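Local structure of putative fimbrium subunit Fim1C (Bacteroides uniformis, 4K4K) at residues Tyr41-Gly45 and Asp46-Gly50. The protein is a putative component of the tip of fimbriae, surface filaments that mediate cell adhesion and biofilm formation. Sequence-based numbering, arbitrary orientation.
Sequences YMLNG and DATDG
Selenomethionine Met42 lays its terminal methyl against the carboxylate of Asp49, CE lying 3.7 Å from Asp49 CG, with the two side chains running alongside each other in the same direction. The Met42 chain is extended as far as SE and then bends (chi3 73°), which turns the methyl toward Asp49. Between their backbones, Asp49 N donates an almost straight bond of 2.9 Å to Met42 O, and a water accepts from Met42 N and donates to Asp49 O. On the face that carries Leu43 and Thr48, Thr48 OG1 lies in the plane of the Tyr41 ring, 3.8 Å from the edge atom CD2, while Leu43 CD2 comes within 3.9 Å of the same OG1. The turn itself illustrates a tight two-residue beta hairpin: Gly45 and Asp46 occupy the corners of a type II' turn, and Gly45 takes the first with a positive phi (66°), which by itself favours glycine. Asn44 and Ala47 close it as a hydrogen-bonded antiparallel pair, Asn44 N to Ala47 O at 2.8 Å being straighter than the return bond. The hairpin joins strands 37-44 and 47-57; strand 84-90 pairs with the former, and its Arg84 forms a salt bridge with Asp49 OD2.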
loop_
_atom_site.group_PDB
_atom_site.type_symbol
_atom_site.label_atom_id
_atom_site.label_comp_id
_atom_site.label_asym_id
_atom_site.label_seq_id
_atom_site.Cartn_x
_atom_site.Cartn_y
_atom_site.Cartn_z
ATOM N N TYR A 41 -13.068 -4.076 -12.478
ATOM C CA TYR A 41 -13.541 -3.704 -13.816
ATOM C C TYR A 41 -13.439 -4.895 -14.724
ATOM O O TYR A 41 -12.402 -5.584 -14.726
ATOM C CB TYR A 41 -12.695 -2.578 -14.441
ATOM C CG TYR A 41 -12.793 -1.237 -13.751
ATOM C CD1 TYR A 41 -12.225 -1.037 -12.494
ATOM C CD2 TYR A 41 -13.318 -0.130 -14.415
ATOM C CE1 TYR A 41 -12.289 0.206 -11.858
ATOM C CE2 TYR A 41 -13.348 1.132 -13.811
ATOM C CZ TYR A 41 -12.828 1.297 -12.532
ATOM O OH TYR A 41 -12.865 2.534 -11.948
HETATM N N MSE A 42 -14.487 -5.103 -15.529
HETATM C CA MSE A 42 -14.448 -6.077 -16.620
HETATM C C MSE A 42 -14.262 -5.255 -17.891
HETATM O O MSE A 42 -15.046 -4.339 -18.138
HETATM C CB MSE A 42 -15.719 -6.939 -16.681
HETATM C CG MSE A 42 -15.713 -7.864 -17.884
HETATM SE SE MSE A 42 -17.184 -9.176 -17.766
HETATM C CE MSE A 42 -18.588 -8.033 -18.137
ATOM N N LEU A 43 -13.237 -5.567 -18.673
ATOM C CA LEU A 43 -12.851 -4.782 -19.846
ATOM C C LEU A 43 -13.000 -5.534 -21.139
ATOM O O LEU A 43 -12.665 -6.716 -21.215
ATOM C CB LEU A 43 -11.388 -4.310 -19.745
ATOM C CG LEU A 43 -10.986 -3.570 -18.455
ATOM C CD1 LEU A 43 -9.470 -3.321 -18.427
ATOM C CD2 LEU A 43 -11.770 -2.221 -18.334
ATOM N N ASN A 44 -13.402 -4.807 -22.180
ATOM C CA ASN A 44 -13.426 -5.292 -23.555
ATOM C C ASN A 44 -12.420 -4.388 -24.245
ATOM O O ASN A 44 -12.760 -3.265 -24.609
ATOM C CB ASN A 44 -14.816 -5.223 -24.156
ATOM C CG ASN A 44 -14.900 -5.982 -25.466
ATOM O OD1 ASN A 44 -13.957 -6.665 -25.872
ATOM N ND2 ASN A 44 -16.045 -5.938 -26.118
ATOM N N GLY A 45 -11.163 -4.828 -24.314
ATOM C CA GLY A 45 -10.060 -3.992 -24.762
ATOM C C GLY A 45 -9.918 -2.894 -23.713
ATOM O O GLY A 45 -9.800 -3.183 -22.520
ATOM N N ASP A 46 -10.009 -1.622 -24.122
ATOM C CA ASP A 46 -9.902 -0.521 -23.144
ATOM C C ASP A 46 -11.249 -0.114 -22.581
ATOM O O ASP A 46 -11.301 0.678 -21.626
ATOM C CB ASP A 46 -9.270 0.709 -23.805
ATOM C CG ASP A 46 -7.897 0.447 -24.320
ATOM O OD1 ASP A 46 -6.990 0.259 -23.492
ATOM O OD2 ASP A 46 -7.742 0.326 -25.556
ATOM N N ALA A 47 -12.327 -0.605 -23.178
ATOM C CA ALA A 47 -13.657 -0.162 -22.781
ATOM C C ALA A 47 -14.168 -0.909 -21.575
ATOM O O ALA A 47 -13.984 -2.125 -21.466
ATOM C CB ALA A 47 -14.636 -0.304 -23.937
ATOM N N THR A 48 -14.823 -0.182 -20.672
ATOM C CA THR A 48 -15.436 -0.827 -19.519
ATOM C C THR A 48 -16.758 -1.465 -19.958
ATOM O O THR A 48 -17.582 -0.802 -20.608
ATOM C CB THR A 48 -15.635 0.182 -18.382
ATOM O OG1 THR A 48 -14.355 0.667 -17.962
ATOM C CG2 THR A 48 -16.344 -0.439 -17.203
ATOM N N ASP A 49 -16.937 -2.753 -19.651
ATOM C CA ASP A 49 -18.155 -3.464 -20.018
ATOM C C ASP A 49 -19.127 -3.299 -18.878
ATOM O O ASP A 49 -18.860 -3.817 -17.777
ATOM C CB ASP A 49 -17.846 -4.934 -20.337
ATOM C CG ASP A 49 -19.011 -5.721 -20.941
ATOM O OD1 ASP A 49 -20.183 -5.352 -20.690
ATOM O OD2 ASP A 49 -18.752 -6.737 -21.595
ATOM N N GLY A 50 -20.198 -2.511 -19.110
ATOM C CA GLY A 50 -21.153 -2.199 -18.041
ATOM C C GLY A 50 -20.563 -1.193 -17.058
ATOM O O GLY A 50 -19.666 -0.442 -17.430
HETATM O O HOH W 1 -16.993 -3.492 -15.337
#